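Local coordinates for ABC transporter, substrate binding protein (Polyamine) (Agrobacterium tumefaciens, PDB 4EUO) that binds gamma-aminobutyric acid selectively and probably delivers it, as a periplasmic substrate-binding protein, to an ABC transporter, at residues 116-119 and 120-123; 249-252 and 253-257; 90-93 and 94-97; 76-80 and 81-85. All coordinates share one frame; numbering follows the deposited sequence.

How the interactions relate
Along the chain the order is interactions 4, 3, 1, 2. Interactions 3 and 4 touch, with centres about 10 Å apart. Interaction 4 lies in the loop between helix 61-67 and strand 96-107. Interaction 3 runs from the end of that loop into the strand, and the backbone of Asp93 meets that of Leu76. Interaction 2 lies on helix 250-260, about 17 Å from interaction 3 and 16 Å from interaction 4. Interaction 1 stands apart, about 33 Å from interactions 2 and 3 and 41 Å from interaction 4, all between centres. Interactions 2, 3 and 4 thus gather in one region of the periplasmic binding protein fold, with interaction 1 far from them.

Interaction 1: residues 116-119 and 120-123; sequences PKSW and ADLF
Asp121 OD2 is gripped by two successive backbone N-H groups. Lys117 N reaches it at 2.9 Å, along the lone pair anti to the other carboxylate oxygen. Ser118 N donates to the same OD2 at 3.0 Å, but from above the carboxylate plane, 53° out of it. The two bonds fix the rotation of the carboxylate. Asp121 CG lies anti to its own carbonyl carbon (chi1 -64°), which turns the acid back toward the start of the helix.

The return bond comes from Asp121 N, which donates to Ser118 OG at 2.9 Å. Ser118 is the N-cap, and with Asp121 it forms a capping box. The serine keeps OG between its backbone N and carbonyl carbon (chi1 67°), within reach of that N-H. The negative charge at the helix start probably also suits the helix dipole. Lys117 NZ is nearby, but makes no contact with the carboxylate.

Backbone bonds continue the turn. Leu122 N donates to Ser118 O, and Phe123 N donates to Trp119 O. This same Trp119 O lies at the edge of the Phe123 ring, 3.2 Å from CD2.

Below the cap the contact is apolar. Pro116 CB packs on Asp121 CB at 3.6 Å. Trp119 and Leu122 lie side by side and point the same way, with Leu122 CD2 at the indole edge, 3.8 Å from Trp119 CZ3.

Trp119 NE1 bonds to Gln220 O. The indole packs on helix 142-149, Leu122 packs on strand 196-200, and Phe123 reaches helices 142-149 and 162-170.

Interaction 2: residues 249-252 and 253-257; sequences SAQA and QADMA
Gln251 and Asp255 meet one helical turn apart, on the more open side of the contact. Gln251 NE2 donates to Asp255 OD1 at 3.0 Å. The acceptor lies almost in the amide plane, but the nitrogen comes to the syn side of OD1, 32° out of the carboxylate plane. The amide and carboxylate planes are 39° apart. A bend at chi2 (64°) brings the amide end of the glutamine back toward the acid. The other oxygen, Asp255 OD2, forms a salt bridge with Lys23, so the carboxylate is shared between two partners.

The opposite character belongs to the buried residues. Gln253 CB packs against Ser249 O at 3.3 Å, and its CG lies close to the same oxygen. Its amide is held from several sides: OE1 accepts from Val265 N, and NE2 bonds to Ser98 O and Ala247 O. Ala252 is buried too, and its O accepts a weak hydrogen bond from Trp20 NE1.

Regular helix bonds run beneath both parts. Gln253 N donates to Ser249 O at 2.9 Å, and Asp255 N to Gln251 O at 2.8 Å.

Helix 250-260 lies against helix 10-28: Ala252 touches Lys23, Asp255 touches Ala19, and Gln253 and Met256 pack on Trp20.

Interaction 3: residues 90-93 and 94-97; sequences FVTD and YSVG
Val91 lies beside Val96, both side chains pointing the same way, with Val91 CG2 4.2 Å from Val96 CG1. This is a light apolar contact between the two arms of a turn.

The polar contact is closer. Thr92 OG1 and Ser95 OG are hydrogen-bonded at 2.7 Å, and either could be the donor. Both oxygens sit between their own backbone N and carbonyl carbon (chi1 79° for Thr92, 64° for Ser95). These matching torsions bring the two oxygens together across the turn. Thr92 OG1 also accepts from Tyr94 N at 3.0 Å, so one hydroxyl ties down the middle of the turn as well as its far arm. A water extends the chain: it bonds to Ser95 OG and donates to Phe90 O at 2.6 Å.

Residues 92-95 form a type I beta turn. Thr92 N donates to Ser95 O at 2.9 Å in a nearly straight bond. The return bond, Ser95 N to Thr92 O, is weak at 3.4 Å. Further back, Val96 CA approaches Phe90 O in a CA-H...O contact of 3.3 Å.

The turn leads into strand 96-107. Ser95 packs on Ser227 and Val229 of strand 215-229, and Phe90 packs on Ala225. The Val96 backbone bonds to that of Leu228, while Val96 touches Leu76 and Phe78 of the preceding loop.

Interaction 4: residues 76-80 and 81-85; sequences LDFSV and IDKTK
Lys83 crosses the Phe78 ring at about a right angle and lays its end over one face. Lys83 CE stands 3.9 Å from the ring centroid, a CH-pi contact. Its NZ lies 4.5 Å from the same Phe78 centroid and 12° off the normal, a cation-pi contact. Lys83 CG sits between the backbone N and the carbonyl carbon (chi1 65°), and a bend at chi3 brings CE and NZ over the ring. Lys83 was modelled in two conformers, so this describes one of them. Ile81 takes another part of the ring, with CG2 4.1 Å from Phe78 CE1. From there Ile81 CD1 reaches Leu76 CD1 at 4.0 Å.

The backbone positions these groups. Ile81 N donates to Asp77 O at 2.9 Å, and Val80 N to the same oxygen. A water bridges the arms: it donates to Phe78 O and accepts from Lys83 N.

Two Asx turns stiffen the ends. Asp77 OD1 accepts from Ser79 N and from Ser79 OG, the hydroxyl at 2.7 Å. Asp82 OD1 takes Thr84 N and Thr84 OG1 in the same pairing, though Thr84 N comes from above the carboxylate plane.

Leu76 and Ile81 pack on Ile244 of helix 237-247. The loop therefore turns aliphatic groups toward that helix. Its aspartates satisfy local N-H and hydroxyl groups. In this conformer the aromatic face probably gives the exposed lysine ammonium modest, partial electrostatic stabilisation.

Interaction 1: residues 116-119 and 120-123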
loop_
_atom_site.group_PDB
_atom_site.type_symbol
_atom_site.label_atom_id
_atom_site.label_comp_id
_atom_site.label_asym_id
_atom_site.label_seq_id
_atom_site.Cartn_x
_atom_site.Cartn_y
_atom_site.Cartn_z
ATOM N N PRO A 116 -3.613 -21.667 0.386
ATOM C CA PRO A 116 -2.174 -21.625 0.094
ATOM C C PRO A 116 -1.461 -20.900 1.241
ATOM O O PRO A 116 -1.960 -19.884 1.758
ATOM C CB PRO A 116 -2.089 -20.793 -1.191
ATOM C CG PRO A 116 -3.451 -20.812 -1.790
ATOM C CD PRO A 116 -4.410 -20.941 -0.617
ATOM N N LYS A 117 -0.314 -21.445 1.671
ATOM C CA LYS A 117 0.443 -20.888 2.762
ATOM C C LYS A 117 1.621 -20.094 2.190
ATOM O O LYS A 117 1.993 -19.051 2.758
ATOM C CB LYS A 117 0.971 -22.037 3.652
ATOM C CG LYS A 117 1.618 -21.558 4.948
ATOM C CD LYS A 117 2.130 -22.711 5.817
ATOM C CE LYS A 117 2.835 -23.777 5.019
ATOM N NZ LYS A 117 4.128 -23.317 4.458
ATOM N N SER A 118 2.244 -20.600 1.127
ATOM C CA SER A 118 3.416 -19.977 0.536
ATOM C C SER A 118 3.134 -19.378 -0.827
ATOM O O SER A 118 2.129 -19.709 -1.459
ATOM C CB SER A 118 4.525 -21.013 0.428
ATOM O OG SER A 118 4.102 -21.969 -0.529
ATOM N N TRP A 119 4.081 -18.551 -1.336
ATOM C CA TRP A 119 3.928 -18.043 -2.696
ATOM C C TRP A 119 3.961 -19.224 -3.664
ATOM O O TRP A 119 3.196 -19.253 -4.625
ATOM C CB TRP A 119 5.029 -17.022 -3.051
ATOM C CG TRP A 119 4.981 -15.781 -2.238
ATOM C CD1 TRP A 119 5.941 -15.340 -1.372
ATOM C CD2 TRP A 119 3.869 -14.873 -2.113
ATOM N NE1 TRP A 119 5.522 -14.187 -0.741
ATOM C CE2 TRP A 119 4.233 -13.901 -1.153
ATOM C CE3 TRP A 119 2.598 -14.801 -2.703
ATOM C CZ2 TRP A 119 3.383 -12.831 -0.815
ATOM C CZ3 TRP A 119 1.743 -13.769 -2.325
ATOM C CH2 TRP A 119 2.139 -12.800 -1.402
ATOM N N ALA A 120 4.820 -20.238 -3.362
ATOM C CA ALA A 120 4.827 -21.429 -4.222
ATOM C C ALA A 120 3.441 -22.081 -4.270
ATOM O O ALA A 120 2.981 -22.423 -5.366
ATOM C CB ALA A 120 5.851 -22.437 -3.702
ATOM N N ASP A 121 2.752 -22.195 -3.125
ATOM C CA ASP A 121 1.402 -22.764 -3.125
ATOM C C ASP A 121 0.456 -21.935 -3.989
ATOM O O ASP A 121 -0.353 -22.474 -4.757
ATOM C CB ASP A 121 0.822 -22.798 -1.709
ATOM C CG ASP A 121 1.532 -23.689 -0.702
ATOM O OD1 ASP A 121 2.256 -24.630 -1.137
ATOM O OD2 ASP A 121 1.363 -23.449 0.503
ATOM N N LEU A 122 0.557 -20.582 -3.843
ATOM C CA LEU A 122 -0.358 -19.711 -4.579
ATOM C C LEU A 122 -0.153 -19.849 -6.081
ATOM O O LEU A 122 -1.102 -19.638 -6.855
ATOM C CB LEU A 122 -0.123 -18.254 -4.113
ATOM C CG LEU A 122 -1.096 -17.230 -4.666
ATOM C CD1 LEU A 122 -2.555 -17.562 -4.297
ATOM C CD2 LEU A 122 -0.747 -15.856 -4.201
ATOM N N PHE A 123 1.038 -20.244 -6.509
ATOM C CA PHE A 123 1.340 -20.449 -7.913
ATOM C C PHE A 123 1.126 -21.912 -8.358
ATOM O O PHE A 123 1.426 -22.222 -9.502
ATOM C CB PHE A 123 2.759 -19.956 -8.244
ATOM C CG PHE A 123 2.823 -18.454 -8.448
ATOM C CD1 PHE A 123 2.946 -17.917 -9.722
ATOM C CD2 PHE A 123 2.772 -17.589 -7.367
ATOM C CE1 PHE A 123 2.976 -16.531 -9.915
ATOM C CE2 PHE A 123 2.823 -16.202 -7.555
ATOM C CZ PHE A 123 2.928 -15.687 -8.826
#

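Interaction 2: residues 249-252 and 253-257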
loop_
_atom_site.group_PDB
_atom_site.type_symbol
_atom_site.label_atom_id
_atom_site.label_comp_id
_atom_site.label_asym_id
_atom_site.label_seq_id
_atom_site.Cartn_x
_atom_site.Cartn_y
_atom_site.Cartn_z
ATOM N N SER A 249 2.215 12.362 13.141
ATOM C CA SER A 249 2.566 12.477 14.560
ATOM C C SER A 249 2.228 11.155 15.290
ATOM O O SER A 249 1.499 10.296 14.787
ATOM C CB SER A 249 1.890 13.689 15.189
ATOM O OG SER A 249 0.484 13.571 15.188
ATOM N N ALA A 250 2.787 10.973 16.496
ATOM C CA ALA A 250 2.736 9.708 17.194
ATOM C C ALA A 250 1.372 9.168 17.480
ATOM O O ALA A 250 1.103 8.012 17.150
ATOM C CB ALA A 250 3.556 9.775 18.483
ATOM N N GLN A 251 0.510 9.980 18.111
ATOM C CA GLN A 251 -0.824 9.490 18.438
ATOM C C GLN A 251 -1.657 9.221 17.185
ATOM O O GLN A 251 -2.335 8.202 17.126
ATOM C CB GLN A 251 -1.570 10.444 19.407
ATOM C CG GLN A 251 -2.814 9.820 20.041
ATOM C CD GLN A 251 -2.539 8.637 20.936
ATOM O OE1 GLN A 251 -1.853 8.740 21.966
ATOM N NE2 GLN A 251 -3.108 7.500 20.590
ATOM N N ALA A 252 -1.609 10.141 16.205
ATOM C CA ALA A 252 -2.324 10.003 14.935
ATOM C C ALA A 252 -1.884 8.713 14.219
ATOM O O ALA A 252 -2.745 7.992 13.708
ATOM C CB ALA A 252 -2.063 11.213 14.062
ATOM N N GLN A 253 -0.581 8.395 14.251
ATOM C CA GLN A 253 -0.095 7.174 13.605
ATOM C C GLN A 253 -0.529 5.921 14.384
ATOM O O GLN A 253 -0.904 4.885 13.800
ATOM C CB GLN A 253 1.412 7.225 13.464
ATOM C CG GLN A 253 1.856 8.064 12.277
ATOM C CD GLN A 253 1.664 7.290 10.987
ATOM O OE1 GLN A 253 2.070 6.132 10.907
ATOM N NE2 GLN A 253 1.046 7.908 9.960
ATOM N N ALA A 254 -0.468 5.990 15.735
ATOM C CA ALA A 254 -0.919 4.855 16.529
ATOM C C ALA A 254 -2.412 4.622 16.265
ATOM O O ALA A 254 -2.833 3.486 16.149
ATOM C CB ALA A 254 -0.691 5.148 18.022
ATOM N N ASP A 255 -3.215 5.690 16.173
ATOM C CA ASP A 255 -4.648 5.516 15.925
ATOM C C ASP A 255 -4.933 4.957 14.544
ATOM O O ASP A 255 -5.786 4.087 14.420
ATOM C CB ASP A 255 -5.406 6.839 16.158
ATOM C CG ASP A 255 -5.379 7.313 17.621
ATOM O OD1 ASP A 255 -4.951 6.526 18.498
ATOM O OD2 ASP A 255 -5.674 8.484 17.849
ATOM N N MET A 256 -4.166 5.366 13.532
ATOM C CA MET A 256 -4.319 4.820 12.176
ATOM C C MET A 256 -3.989 3.317 12.236
ATOM O O MET A 256 -4.705 2.485 11.681
ATOM C CB MET A 256 -3.366 5.575 11.246
ATOM C CG MET A 256 -3.291 5.025 9.809
ATOM S SD MET A 256 -2.205 3.570 9.649
ATOM C CE MET A 256 -0.646 4.227 10.258
ATOM N N ALA A 257 -2.892 2.959 12.935
ATOM C CA ALA A 257 -2.490 1.565 12.981
ATOM C C ALA A 257 -3.500 0.679 13.699
ATOM O O ALA A 257 -3.853 -0.409 13.238
ATOM C CB ALA A 257 -1.124 1.466 13.668
#

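Interaction 3: residues 90-93 and 94-97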
loop_
_atom_site.group_PDB
_atom_site.type_symbol
_atom_site.label_atom_id
_atom_site.label_comp_id
_atom_site.label_asym_id
_atom_site.label_seq_id
_atom_site.Cartn_x
_atom_site.Cartn_y
_atom_site.Cartn_z
ATOM N N PHE A 90 11.430 6.290 4.555
ATOM C CA PHE A 90 10.425 6.834 3.654
ATOM C C PHE A 90 10.351 8.344 3.573
ATOM O O PHE A 90 9.348 8.887 3.100
ATOM C CB PHE A 90 9.060 6.224 4.019
ATOM C CG PHE A 90 9.122 4.742 4.296
ATOM C CD1 PHE A 90 9.611 3.862 3.335
ATOM C CD2 PHE A 90 8.758 4.240 5.534
ATOM C CE1 PHE A 90 9.737 2.487 3.625
ATOM C CE2 PHE A 90 8.877 2.878 5.815
ATOM C CZ PHE A 90 9.379 2.025 4.867
ATOM N N VAL A 91 11.392 9.040 4.026
ATOM C CA VAL A 91 11.462 10.505 3.971
ATOM C C VAL A 91 12.304 10.905 2.774
ATOM O O VAL A 91 13.406 10.408 2.583
ATOM C CB VAL A 91 12.054 11.069 5.300
ATOM C CG1 VAL A 91 12.321 12.572 5.202
ATOM C CG2 VAL A 91 11.147 10.760 6.478
ATOM N N THR A 92 11.729 11.756 1.905
ATOM C CA THR A 92 12.421 12.361 0.775
ATOM C C THR A 92 12.122 13.868 0.831
ATOM O O THR A 92 11.325 14.311 1.642
ATOM C CB THR A 92 11.989 11.782 -0.584
ATOM O OG1 THR A 92 10.733 12.358 -0.971
ATOM C CG2 THR A 92 11.939 10.252 -0.620
ATOM N N ASP A 93 12.686 14.637 -0.117
ATOM C CA ASP A 93 12.374 16.080 -0.171
ATOM C C ASP A 93 10.894 16.343 -0.492
ATOM O O ASP A 93 10.385 17.451 -0.242
ATOM C CB ASP A 93 13.212 16.746 -1.273
ATOM C CG ASP A 93 14.673 16.965 -0.911
ATOM O OD1 ASP A 93 15.049 16.678 0.245
ATOM O OD2 ASP A 93 15.439 17.389 -1.796
ATOM N N TYR A 94 10.206 15.328 -1.066
ATOM C CA TYR A 94 8.817 15.466 -1.507
ATOM C C TYR A 94 7.819 14.570 -0.769
ATOM O O TYR A 94 6.642 14.546 -1.145
ATOM C CB TYR A 94 8.727 15.134 -3.000
ATOM C CG TYR A 94 9.574 16.035 -3.868
ATOM C CD1 TYR A 94 9.061 17.228 -4.376
ATOM C CD2 TYR A 94 10.887 15.698 -4.188
ATOM C CE1 TYR A 94 9.824 18.054 -5.203
ATOM C CE2 TYR A 94 11.673 16.531 -4.996
ATOM C CZ TYR A 94 11.123 17.696 -5.515
ATOM O OH TYR A 94 11.861 18.533 -6.322
ATOM N N SER A 95 8.261 13.786 0.209
ATOM C CA SER A 95 7.354 12.802 0.802
ATOM C C SER A 95 7.801 12.332 2.161
ATOM O O SER A 95 8.991 12.422 2.504
ATOM C CB SER A 95 7.287 11.579 -0.125
ATOM O OG SER A 95 8.555 10.931 -0.232
ATOM N N VAL A 96 6.863 11.824 2.935
ATOM C CA VAL A 96 7.134 11.134 4.178
ATOM C C VAL A 96 6.233 9.899 4.186
ATOM O O VAL A 96 5.212 9.850 3.471
ATOM C CB VAL A 96 6.907 11.991 5.433
ATOM C CG1 VAL A 96 7.899 13.169 5.483
ATOM C CG2 VAL A 96 5.471 12.468 5.530
ATOM N N GLY A 97 6.554 8.937 5.026
ATOM C CA GLY A 97 5.719 7.749 5.110
ATOM C C GLY A 97 4.340 8.016 5.678
ATOM O O GLY A 97 4.164 8.886 6.530
HETATM O O HOH W 1 8.213 8.457 0.756
#

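Interaction 4: residues 76-80 and 81-85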
loop_
_atom_site.group_PDB
_atom_site.type_symbol
_atom_site.label_atom_id
_atom_site.label_comp_id
_atom_site.label_asym_id
_atom_site.label_seq_id
_atom_site.Cartn_x
_atom_site.Cartn_y
_atom_site.Cartn_z
ATOM N N LEU A 76 8.297 19.232 0.409
ATOM C CA LEU A 76 7.672 19.354 1.717
ATOM C C LEU A 76 8.384 20.406 2.587
ATOM O O LEU A 76 9.602 20.590 2.473
ATOM C CB LEU A 76 7.621 18.007 2.463
ATOM C CG LEU A 76 6.743 16.910 1.832
ATOM C CD1 LEU A 76 6.606 15.753 2.799
ATOM C CD2 LEU A 76 5.340 17.412 1.454
ATOM N N ASP A 77 7.626 21.044 3.466
ATOM C CA ASP A 77 8.192 22.070 4.360
ATOM C C ASP A 77 8.625 21.374 5.648
ATOM O O ASP A 77 7.805 21.120 6.534
ATOM C CB ASP A 77 7.163 23.172 4.655
ATOM C CG ASP A 77 7.708 24.332 5.467
ATOM O OD1 ASP A 77 8.831 24.206 6.005
ATOM O OD2 ASP A 77 6.992 25.347 5.598
ATOM N N PHE A 78 9.925 21.055 5.741
ATOM C CA PHE A 78 10.467 20.405 6.925
ATOM C C PHE A 78 10.725 21.347 8.118
ATOM O O PHE A 78 11.203 20.899 9.159
ATOM C CB PHE A 78 11.646 19.493 6.601
ATOM C CG PHE A 78 11.221 18.265 5.828
ATOM C CD1 PHE A 78 10.565 17.219 6.465
ATOM C CD2 PHE A 78 11.487 18.155 4.471
ATOM C CE1 PHE A 78 10.165 16.081 5.747
ATOM C CE2 PHE A 78 11.107 17.009 3.756
ATOM C CZ PHE A 78 10.460 15.978 4.409
ATOM N N SER A 79 10.316 22.613 8.000
ATOM C CA SER A 79 10.348 23.514 9.157
ATOM C C SER A 79 9.011 23.325 9.900
ATOM O O SER A 79 8.877 23.706 11.061
ATOM C CB SER A 79 10.551 24.970 8.728
ATOM O OG SER A 79 9.363 25.562 8.224
ATOM N N VAL A 80 8.014 22.703 9.211
ATOM C CA VAL A 80 6.702 22.417 9.763
ATOM C C VAL A 80 6.617 20.907 10.087
ATOM O O VAL A 80 6.159 20.539 11.167
ATOM C CB VAL A 80 5.587 22.872 8.787
ATOM C CG1 VAL A 80 4.217 22.401 9.252
ATOM C CG2 VAL A 80 5.601 24.399 8.631
ATOM N N ILE A 81 6.988 20.046 9.121
ATOM C CA ILE A 81 6.984 18.599 9.340
ATOM C C ILE A 81 8.322 18.279 10.031
ATOM O O ILE A 81 9.389 18.504 9.458
ATOM C CB ILE A 81 6.799 17.850 7.995
ATOM C CG1 ILE A 81 5.437 18.189 7.335
ATOM C CG2 ILE A 81 6.943 16.323 8.190
ATOM C CD1 ILE A 81 5.457 18.080 5.832
ATOM N N ASP A 82 8.237 17.708 11.201
ATOM C CA ASP A 82 9.410 17.342 11.991
ATOM C C ASP A 82 9.799 15.923 11.656
ATOM O O ASP A 82 9.137 14.992 12.099
ATOM C CB ASP A 82 9.097 17.510 13.490
ATOM C CG ASP A 82 10.227 17.076 14.422
ATOM O OD1 ASP A 82 11.359 16.861 13.930
ATOM O OD2 ASP A 82 9.967 16.928 15.634
ATOM N N LYS A 83 10.875 15.763 10.897
ATOM C CA LYS A 83 11.309 14.438 10.476
ATOM C C LYS A 83 11.985 13.633 11.588
ATOM O O LYS A 83 12.285 12.458 11.386
ATOM C CB LYS A 83 12.180 14.503 9.202
ATOM C CG LYS A 83 13.516 15.237 9.370
ATOM C CD LYS A 83 14.424 15.125 8.140
ATOM C CE LYS A 83 14.056 16.054 7.003
ATOM N NZ LYS A 83 15.110 16.088 5.954
ATOM N N THR A 84 12.232 14.259 12.750
ATOM C CA THR A 84 12.937 13.555 13.839
ATOM C C THR A 84 12.312 12.296 14.371
ATOM O O THR A 84 13.041 11.463 14.877
ATOM C CB THR A 84 13.439 14.484 14.947
ATOM O OG1 THR A 84 12.352 14.960 15.710
ATOM C CG2 THR A 84 14.302 15.633 14.420
ATOM N N LYS A 85 10.988 12.126 14.251
ATOM C CA LYS A 85 10.359 10.912 14.740
ATOM C C LYS A 85 9.806 10.064 13.614
ATOM O O LYS A 85 9.191 9.033 13.894
ATOM C CB LYS A 85 9.283 11.248 15.752
ATOM C CG LYS A 85 9.895 11.799 17.041
ATOM C CD LYS A 85 8.856 12.268 18.014
ATOM C CE LYS A 85 9.494 13.096 19.104
ATOM N NZ LYS A 85 8.480 13.622 20.052
HETATM O O HOH W 2 12.289 18.282 10.032
#